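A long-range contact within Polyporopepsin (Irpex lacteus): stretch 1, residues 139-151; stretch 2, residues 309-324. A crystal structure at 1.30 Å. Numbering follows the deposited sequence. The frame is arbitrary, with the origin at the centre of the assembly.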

ATOM      1  N   PRO A 139       3.906 -12.945 -17.926  1.00  5.93           N
ATOM      2  CA  PRO A 139       5.118 -13.713 -18.242  1.00  6.64           C
ATOM      3  C   PRO A 139       6.043 -13.946 -17.027  1.00  6.19           C
ATOM      4  O   PRO A 139       6.854 -14.882 -17.045  1.00  6.23           O
ATOM      5  CB  PRO A 139       5.854 -12.862 -19.288  1.00  8.03           C
ATOM      6  CG  PRO A 139       5.333 -11.457 -19.100  1.00  6.11           C
ATOM      7  CD  PRO A 139       3.906 -11.617 -18.612  1.00  6.49           C
ATOM      8  N   THR A 140       5.872 -13.177 -15.946  1.00  6.47           N
ATOM      9  CA  THR A 140       6.648 -13.432 -14.675  1.00  6.22           C
ATOM     10  C   THR A 140       5.739 -12.979 -13.549  1.00  5.11           C
ATOM     11  O   THR A 140       4.748 -12.269 -13.764  1.00  5.41           O
ATOM     12  CB  THR A 140       7.986 -12.743 -14.729  1.00  6.96           C
ATOM     13  OG1 THR A 140       8.788 -13.226 -13.645  1.00  8.16           O
ATOM     14  CG2 THR A 140       7.880 -11.204 -14.667  1.00  8.13           C
ATOM     15  N   ASN A 141       6.016 -13.504 -12.359  1.00  4.54           N
ATOM     16  CA  ASN A 141       5.096 -13.311 -11.237  1.00  4.48           C
ATOM     17  C   ASN A 141       5.493 -12.083 -10.486  1.00  3.93           C
ATOM     18  O   ASN A 141       6.345 -12.064  -9.586  1.00  4.33           O
ATOM     19  CB  ASN A 141       5.100 -14.571 -10.355  1.00  5.35           C
ATOM     20  CG  ASN A 141       3.967 -14.578  -9.369  1.00  4.37           C
ATOM     21  OD1 ASN A 141       3.313 -13.556  -9.149  1.00  5.82           O
ATOM     22  ND2 ASN A 141       3.728 -15.750  -8.742  1.00  5.76           N
ATOM     23  N   LEU A 142       4.912 -10.937 -10.926  1.00  4.74           N
ATOM     24  CA  LEU A 142       5.330  -9.604 -10.512  1.00  4.78           C
ATOM     25  C   LEU A 142       4.181  -8.655 -10.664  1.00  4.65           C
ATOM     26  O   LEU A 142       3.388  -8.750 -11.584  1.00  4.47           O
ATOM     27  CB  LEU A 142       6.517  -9.259 -11.390  1.00  8.29           C
ATOM     28  CG  LEU A 142       7.143  -7.862 -11.357  1.00  9.01           C
ATOM     29  CD1 LEU A 142       8.616  -7.953 -11.739  1.00 10.49           C
ATOM     30  CD2 LEU A 142       6.325  -6.868 -12.212  1.00  7.57           C
ATOM     31  N   LEU A 143       4.177  -7.633  -9.777  1.00  3.96           N
ATOM     32  CA  LEU A 143       3.271  -6.495  -9.847  1.00  3.90           C
ATOM     33  C   LEU A 143       4.107  -5.251  -9.702  1.00  4.01           C
ATOM     34  O   LEU A 143       4.919  -5.173  -8.804  1.00  4.55           O
ATOM     35  CB  LEU A 143       2.237  -6.582  -8.670  1.00  4.87           C
ATOM     36  CG  LEU A 143       1.434  -5.280  -8.475  1.00  4.69           C
ATOM     37  CD1 LEU A 143       0.522  -4.943  -9.627  1.00  6.30           C
ATOM     38  CD2 LEU A 143       0.598  -5.426  -7.197  1.00  7.08           C
ATOM     39  N   ALA A 144       3.883  -4.225 -10.521  1.00  3.55           N
ATOM     40  CA  ALA A 144       4.569  -2.932 -10.400  1.00  3.71           C
ATOM     41  C   ALA A 144       3.540  -1.862 -10.249  1.00  3.59           C
ATOM     42  O   ALA A 144       2.500  -1.825 -10.974  1.00  5.02           O
ATOM     43  CB  ALA A 144       5.434  -2.700 -11.619  1.00  5.17           C
ATOM     44  N   VAL A 145       3.733  -0.925  -9.308  1.00  3.85           N
ATOM     45  CA  VAL A 145       2.725   0.053  -8.912  1.00  4.17           C
ATOM     46  C   VAL A 145       3.268   1.447  -9.097  1.00  3.23           C
ATOM     47  O   VAL A 145       4.324   1.817  -8.556  1.00  4.27           O
ATOM     48  CB  VAL A 145       2.351  -0.169  -7.428  1.00  3.78           C
ATOM     49  CG1 VAL A 145       1.404   0.937  -6.965  1.00  5.44           C
ATOM     50  CG2 VAL A 145       1.748  -1.519  -7.219  1.00  5.50           C
ATOM     51  N   SER A 146       2.476   2.267  -9.812  1.00  3.64           N
ATOM     52  CA  SER A 146       2.688   3.699  -9.955  1.00  4.22           C
ATOM     53  C   SER A 146       1.643   4.470  -9.195  1.00  4.00           C
ATOM     54  O   SER A 146       0.426   4.382  -9.532  1.00  4.14           O
ATOM     55  CB  SER A 146       2.666   4.076 -11.417  1.00  4.12           C
ATOM     56  OG  SER A 146       2.687   5.498 -11.583  1.00  5.21           O
ATOM     57  N   PHE A 147       2.057   5.218  -8.178  1.00  3.69           N
ATOM     58  CA  PHE A 147       1.247   6.260  -7.528  1.00  4.76           C
ATOM     59  C   PHE A 147       1.863   7.602  -7.839  1.00  4.47           C
ATOM     60  O   PHE A 147       3.028   7.701  -8.226  1.00  4.76           O
ATOM     61  CB  PHE A 147       1.182   6.035  -6.012  1.00  4.00           C
ATOM     62  CG  PHE A 147       0.425   4.809  -5.526  1.00  3.95           C
ATOM     63  CD1 PHE A 147      -0.334   4.033  -6.334  1.00  4.42           C
ATOM     64  CD2 PHE A 147       0.444   4.537  -4.175  1.00  4.67           C
ATOM     65  CE1 PHE A 147      -1.087   2.963  -5.823  1.00  3.95           C
ATOM     66  CE2 PHE A 147      -0.278   3.459  -3.627  1.00  5.21           C
ATOM     67  CZ  PHE A 147      -1.049   2.690  -4.476  1.00  4.83           C
ATOM     68  N   GLU A 148       1.071   8.673  -7.702  1.00  4.56           N
ATOM     69  CA  GLU A 148       1.539  10.025  -7.950  1.00  4.50           C
ATOM     70  C   GLU A 148       0.914  10.966  -6.954  1.00  4.39           C
ATOM     71  O   GLU A 148      -0.198  10.697  -6.455  1.00  5.08           O
ATOM     72  CB  GLU A 148       1.134  10.466  -9.372  1.00  5.59           C
ATOM     73  CG  GLU A 148       1.792   9.662 -10.444  1.00  7.42           C
ATOM     74  CD  GLU A 148       1.381  10.063 -11.857  1.00  8.13           C
ATOM     75  OE1 GLU A 148       0.542  11.003 -12.040  1.00  8.50           O
ATOM     76  OE2 GLU A 148       1.942   9.384 -12.780  1.00 10.29           O
ATOM     77  N   PRO A 149       1.559  12.103  -6.657  1.00  3.85           N
ATOM     78  CA  PRO A 149       0.904  13.090  -5.767  1.00  4.65           C
ATOM     79  C   PRO A 149      -0.393  13.593  -6.390  1.00  5.16           C
ATOM     80  O   PRO A 149      -0.608  13.506  -7.592  1.00  6.21           O
ATOM     81  CB  PRO A 149       1.952  14.227  -5.708  1.00  4.53           C
ATOM     82  CG  PRO A 149       3.248  13.568  -6.107  1.00  4.64           C
ATOM     83  CD  PRO A 149       2.856  12.578  -7.188  1.00  4.34           C
ATOM     84  N   THR A 150      -1.228  14.134  -5.522  1.00  6.34           N
ATOM     85  CA  THR A 150      -2.539  14.601  -5.978  1.00  7.56           C
ATOM     86  C   THR A 150      -2.871  16.003  -5.381  1.00  8.11           C
ATOM     87  O   THR A 150      -2.382  16.348  -4.308  1.00  7.81           O
ATOM     88  CB  THR A 150      -3.530  13.590  -5.620  1.00  7.85           C
ATOM     89  OG1 THR A 150      -4.796  13.968  -6.266  1.00  9.90           O
ATOM     90  CG2 THR A 150      -3.842  13.504  -4.127  1.00 10.29           C
ATOM     91  N   THR A 151      -3.706  16.712  -6.136  1.00  9.77           N
ATOM     92  CA  THR A 151      -4.324  18.002  -5.639  1.00 11.59           C
ATOM     93  C   THR A 151      -5.793  17.878  -5.926  1.00 12.90           C
ATOM     94  O   THR A 151      -6.468  18.989  -5.885  1.00 13.71           O
ATOM     95  CB  THR A 151      -3.758  19.220  -6.389  1.00 13.55           C
ATOM     96  OG1 THR A 151      -3.965  19.080  -7.761  1.00 16.97           O
ATOM     97  CG2 THR A 151      -2.211  19.365  -6.138  1.00 13.09           C
TER
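Stretch 2 (309-324) GLTFLERFYSVYDTTN

Two strands, 142-146 and the one running to Asp-321, lie side by side in antiparallel fashion, their axes 4.7 Å apart at closest approach and their N-to-C directions 167° apart. Paired backbone hydrogen bonds hold them together. Leu-143 faces Tyr-320, with Leu-143 N to Tyr-320 O at 3.0 Å and Tyr-320 N to Leu-143 O at 2.8 Å; two residues on, Val-145 N reaches Ser-318 O at 2.8 Å and Ser-318 N reaches Val-145 O at 3.2 Å, all four nearly straight. Between these pairs Ala-144 sits opposite Val-319 without such bonds, and the CA atoms come within 4.3 Å.

Beyond the strand, Thr-323 takes over the pairing. Its N donates to Asn-141 O at 3.0 Å, while its side-chain OG1 accepts from Asn-141 N at 3.0 Å; a short hydroxyl side chain can thus stand in for a backbone carbonyl. Water 4 extends the network, donating to Val-145 O and Phe-316 O and accepting from Ser-318 OG, which in turn accepts from Tyr-320 OH at 2.8 Å.

The side chains alternate between the two faces. Leu-142, Ala-144, Val-319 and Asp-321 share one, where Leu-142 CD1 meets Val-319 CG1 at 3.7 Å. The small Ala-144 leaves its CB 3.2 Å from Tyr-317 OH. On the other, Val-145 CG2 packs 3.7 Å from Tyr-320 CE1, a branched aliphatic group against an aromatic ring.

After the strand, stretch 1 meets the helix that begins at Leu-310, with Gly-309 as N-cap. Phe-147 fills this junction: its CD2 lies 3.9 Å from Leu-313 CB and its CE2 4.1 Å from Leu-310 CG. Farther out, Pro-149 CD rests 3.3 Å from Glu-314 O, and its CG lies 3.6 Å from Arg-315 NE, a compact ring beside a long side chain.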

ATOM      1  N   GLY A 309       4.354   3.762   3.264  1.00  3.50           N
ATOM      2  CA  GLY A 309       2.966   3.754   2.806  1.00  4.28           C
ATOM      3  C   GLY A 309       2.719   4.500   1.558  1.00  2.94           C
ATOM      4  O   GLY A 309       3.634   4.868   0.812  1.00  3.70           O
ATOM      5  N   LEU A 310       1.423   4.692   1.277  1.00  3.31           N
ATOM      6  CA  LEU A 310       0.975   5.405   0.060  1.00  3.14           C
ATOM      7  C   LEU A 310       1.658   6.733  -0.116  1.00  3.58           C
ATOM      8  O   LEU A 310       2.031   7.075  -1.224  1.00  4.12           O
ATOM      9  CB  LEU A 310      -0.571   5.596   0.213  1.00  4.84           C
ATOM     10  CG  LEU A 310      -1.272   6.375  -0.889  1.00  4.20           C
ATOM     11  CD1 LEU A 310      -2.751   5.956  -0.886  1.00  5.96           C
ATOM     12  CD2 LEU A 310      -1.181   7.882  -0.680  1.00  4.79           C
ATOM     13  N   THR A 311       1.883   7.486   0.964  1.00  3.28           N
ATOM     14  CA  THR A 311       2.456   8.812   0.876  1.00  3.83           C
ATOM     15  C   THR A 311       3.914   8.743   0.470  1.00  4.43           C
ATOM     16  O   THR A 311       4.427   9.686  -0.165  1.00  4.48           O
ATOM     17  CB  THR A 311       2.274   9.587   2.182  1.00  3.94           C
ATOM     18  OG1 THR A 311       2.686   8.729   3.311  1.00  4.54           O
ATOM     19  CG2 THR A 311       0.843  10.073   2.379  1.00  4.45           C
ATOM     20  N   PHE A 312       4.622   7.654   0.786  1.00  3.66           N
ATOM     21  CA  PHE A 312       5.964   7.428   0.286  1.00  3.96           C
ATOM     22  C   PHE A 312       5.904   7.006  -1.182  1.00  3.69           C
ATOM     23  O   PHE A 312       6.683   7.523  -2.033  1.00  4.12           O
ATOM     24  CB  PHE A 312       6.607   6.313   1.156  1.00  4.32           C
ATOM     25  CG  PHE A 312       8.004   5.885   0.717  1.00  3.85           C
ATOM     26  CD1 PHE A 312       8.179   4.851  -0.192  1.00  5.16           C
ATOM     27  CD2 PHE A 312       9.137   6.471   1.251  1.00  4.60           C
ATOM     28  CE1 PHE A 312       9.434   4.429  -0.567  1.00  5.37           C
ATOM     29  CE2 PHE A 312      10.418   6.028   0.862  1.00  5.36           C
ATOM     30  CZ  PHE A 312      10.530   5.022  -0.071  1.00  4.86           C
ATOM     31  N   LEU A 313       4.995   6.096  -1.523  1.00  3.28           N
ATOM     32  CA  LEU A 313       4.907   5.548  -2.870  1.00  3.75           C
ATOM     33  C   LEU A 313       4.371   6.510  -3.879  1.00  4.29           C
ATOM     34  O   LEU A 313       4.531   6.328  -5.085  1.00  4.12           O
ATOM     35  CB  LEU A 313       4.072   4.275  -2.826  1.00  3.64           C
ATOM     36  CG  LEU A 313       4.687   3.164  -1.969  1.00  4.06           C
ATOM     37  CD1 LEU A 313       3.701   2.035  -1.741  1.00  6.84           C
ATOM     38  CD2 LEU A 313       5.967   2.635  -2.599  1.00  4.63           C
ATOM     39  N   GLU A 314       3.727   7.630  -3.450  1.00  3.38           N
ATOM     40  CA  GLU A 314       3.415   8.705  -4.369  1.00  3.73           C
ATOM     41  C   GLU A 314       4.659   9.328  -5.000  1.00  4.62           C
ATOM     42  O   GLU A 314       4.564  10.023  -6.009  1.00  4.52           O
ATOM     43  CB  GLU A 314       2.569   9.784  -3.694  1.00  5.10           C
ATOM     44  CG  GLU A 314       1.119   9.400  -3.461  1.00  4.08           C
ATOM     45  CD  GLU A 314       0.357  10.403  -2.646  1.00  4.50           C
ATOM     46  OE1 GLU A 314       0.931  10.869  -1.627  1.00  5.08           O
ATOM     47  OE2 GLU A 314      -0.781  10.733  -2.957  1.00  6.10           O
ATOM     48  N   ARG A 315       5.819   9.090  -4.384  1.00  3.53           N
ATOM     49  CA  ARG A 315       7.091   9.651  -4.840  1.00  4.29           C
ATOM     50  C   ARG A 315       8.039   8.626  -5.429  1.00  4.01           C
ATOM     51  O   ARG A 315       9.083   9.033  -5.961  1.00  3.89           O
ATOM     52  CB  ARG A 315       7.751  10.392  -3.698  1.00  4.19           C
ATOM     53  CG  ARG A 315       6.930  11.529  -3.100  1.00  4.43           C
ATOM     54  CD  ARG A 315       6.690  12.659  -4.065  1.00  4.65           C
ATOM     55  NE  ARG A 315       5.833  13.747  -3.542  1.00  4.23           N
ATOM     56  CZ  ARG A 315       6.152  15.011  -3.600  1.00  3.75           C
ATOM     57  NH1 ARG A 315       7.353  15.483  -3.959  1.00  4.38           N
ATOM     58  NH2 ARG A 315       5.222  15.917  -3.191  1.00  4.28           N
ATOM     59  N   PHE A 316       7.752   7.324  -5.348  1.00  3.77           N
ATOM     60  CA  PHE A 316       8.647   6.269  -5.826  1.00  3.94           C
ATOM     61  C   PHE A 316       7.868   5.209  -6.497  1.00  4.34           C
ATOM     62  O   PHE A 316       6.833   4.726  -5.972  1.00  4.23           O
ATOM     63  CB  PHE A 316       9.463   5.704  -4.659  1.00  4.10           C
ATOM     64  CG  PHE A 316      10.332   6.765  -4.001  1.00  3.66           C
ATOM     65  CD1 PHE A 316      11.503   7.181  -4.623  1.00  4.23           C
ATOM     66  CD2 PHE A 316       9.960   7.358  -2.810  1.00  4.21           C
ATOM     67  CE1 PHE A 316      12.259   8.173  -4.098  1.00  4.86           C
ATOM     68  CE2 PHE A 316      10.764   8.369  -2.276  1.00  5.47           C
ATOM     69  CZ  PHE A 316      11.875   8.767  -2.927  1.00  4.62           C
ATOM     70  N   TYR A 317       8.341   4.731  -7.627  1.00  3.72           N
ATOM     71  CA  TYR A 317       7.757   3.580  -8.334  1.00  3.38           C
ATOM     72  C   TYR A 317       8.170   2.305  -7.588  1.00  3.51           C
ATOM     73  O   TYR A 317       9.337   2.211  -7.159  1.00  4.06           O
ATOM     74  CB  TYR A 317       8.312   3.533  -9.761  1.00  4.18           C
ATOM     75  CG  TYR A 317       7.667   2.512 -10.665  1.00  3.99           C
ATOM     76  CD1 TYR A 317       6.314   2.610 -11.001  1.00  4.68           C
ATOM     77  CD2 TYR A 317       8.401   1.482 -11.249  1.00  5.16           C
ATOM     78  CE1 TYR A 317       5.701   1.724 -11.882  1.00  4.45           C
ATOM     79  CE2 TYR A 317       7.798   0.628 -12.172  1.00  4.74           C
ATOM     80  CZ  TYR A 317       6.494   0.752 -12.462  1.00  4.79           C
ATOM     81  OH  TYR A 317       5.884  -0.114 -13.399  1.00  5.49           O
ATOM     82  N   SER A 318       7.276   1.344  -7.452  1.00  3.34           N
ATOM     83  CA  SER A 318       7.607   0.116  -6.646  1.00  4.04           C
ATOM     84  C   SER A 318       7.268  -1.117  -7.418  1.00  3.81           C
ATOM     85  O   SER A 318       6.299  -1.211  -8.156  1.00  3.77           O
ATOM     86  CB  SER A 318       6.895   0.192  -5.296  1.00  3.52           C
ATOM     87  OG  SER A 318       5.483   0.360  -5.391  1.00  4.48           O
ATOM     88  N   VAL A 319       8.136  -2.126  -7.221  1.00  3.66           N
ATOM     89  CA  VAL A 319       8.060  -3.406  -7.932  1.00  3.69           C
ATOM     90  C   VAL A 319       8.030  -4.538  -6.884  1.00  3.81           C
ATOM     91  O   VAL A 319       8.938  -4.672  -6.108  1.00  4.43           O
ATOM     92  CB  VAL A 319       9.221  -3.593  -8.907  1.00  4.56           C
ATOM     93  CG1 VAL A 319       9.035  -4.923  -9.669  1.00  5.19           C
ATOM     94  CG2 VAL A 319       9.330  -2.393  -9.885  1.00  5.64           C
ATOM     95  N   TYR A 320       6.973  -5.343  -6.958  1.00  3.35           N
ATOM     96  CA  TYR A 320       6.694  -6.397  -5.986  1.00  3.94           C
ATOM     97  C   TYR A 320       6.918  -7.720  -6.768  1.00  3.45           C
ATOM     98  O   TYR A 320       6.058  -8.160  -7.515  1.00  3.62           O
ATOM     99  CB  TYR A 320       5.277  -6.293  -5.456  1.00  4.09           C
ATOM    100  CG  TYR A 320       5.027  -4.933  -4.824  1.00  3.07           C
ATOM    101  CD1 TYR A 320       4.636  -3.867  -5.594  1.00  3.72           C
ATOM    102  CD2 TYR A 320       5.270  -4.722  -3.476  1.00  4.48           C
ATOM    103  CE1 TYR A 320       4.513  -2.580  -5.079  1.00  4.07           C
ATOM    104  CE2 TYR A 320       5.112  -3.407  -2.917  1.00  3.96           C
ATOM    105  CZ  TYR A 320       4.749  -2.400  -3.754  1.00  4.27           C
ATOM    106  OH  TYR A 320       4.620  -1.104  -3.222  1.00  5.11           O
ATOM    107  N   ASP A 321       8.139  -8.243  -6.673  1.00  3.98           N
ATOM    108  CA  ASP A 321       8.560  -9.365  -7.538  1.00  3.88           C
ATOM    109  C   ASP A 321       8.483 -10.678  -6.766  1.00  3.78           C
ATOM    110  O   ASP A 321       9.344 -10.971  -5.944  1.00  4.20           O
ATOM    111  CB  ASP A 321       9.992  -9.033  -8.007  1.00  4.85           C
ATOM    112  CG  ASP A 321      10.538 -10.035  -8.999  1.00  4.31           C
ATOM    113  OD1 ASP A 321       9.966 -11.134  -9.157  1.00  5.05           O
ATOM    114  OD2 ASP A 321      11.572  -9.737  -9.646  1.00  4.58           O
ATOM    115  N   THR A 322       7.413 -11.405  -7.005  1.00  3.89           N
ATOM    116  CA  THR A 322       7.249 -12.725  -6.346  1.00  4.13           C
ATOM    117  C   THR A 322       8.206 -13.772  -6.869  1.00  4.61           C
ATOM    118  O   THR A 322       8.821 -14.485  -6.102  1.00  4.79           O
ATOM    119  CB  THR A 322       5.795 -13.235  -6.504  1.00  3.70           C
ATOM    120  OG1 THR A 322       4.935 -12.305  -5.775  1.00  4.74           O
ATOM    121  CG2 THR A 322       5.637 -14.660  -5.898  1.00  4.69           C
ATOM    122  N   THR A 323       8.387 -13.812  -8.190  1.00  3.82           N
ATOM    123  CA  THR A 323       9.303 -14.808  -8.772  1.00  4.07           C
ATOM    124  C   THR A 323      10.667 -14.742  -8.119  1.00  3.87           C
ATOM    125  O   THR A 323      11.279 -15.797  -7.795  1.00  5.31           O
ATOM    126  CB  THR A 323       9.400 -14.561 -10.275  1.00  4.18           C
ATOM    127  OG1 THR A 323       8.187 -14.994 -10.897  1.00  5.09           O
ATOM    128  CG2 THR A 323      10.549 -15.355 -10.910  1.00  5.89           C
ATOM    129  N   ASN A 324      11.229 -13.544  -7.919  1.00  4.24           N
ATOM    130  CA  ASN A 324      12.573 -13.367  -7.384  1.00  4.60           C
ATOM    131  C   ASN A 324      12.584 -13.057  -5.887  1.00  4.69           C
ATOM    132  O   ASN A 324      13.654 -12.914  -5.342  1.00  5.23           O
ATOM    133  CB  ASN A 324      13.321 -12.277  -8.196  1.00  4.35           C
ATOM    134  CG  ASN A 324      13.568 -12.717  -9.616  1.00  4.70           C
ATOM    135  OD1 ASN A 324      14.120 -13.835  -9.789  1.00  5.08           O
ATOM    136  ND2 ASN A 324      13.151 -11.977 -10.575  1.00  5.46           N
TER
HETATM  137  O   HOH W   1       9.831 -11.350 -11.963  1.00 11.21           O
HETATM  138  O   HOH W   2       2.520 -13.075  -6.605  1.00  5.81           O
HETATM  139  O   HOH W   3       3.223  -0.005 -13.283  1.00  7.76           O
HETATM  140  O   HOH W   4       4.678   2.880  -5.983  1.00  4.32           O
HETATM  141  O   HOH W   5       5.014   5.767  -8.033  1.00  5.96           O
HETATM  142  O   HOH W   6       5.357   9.481  -8.547  1.00  6.47           O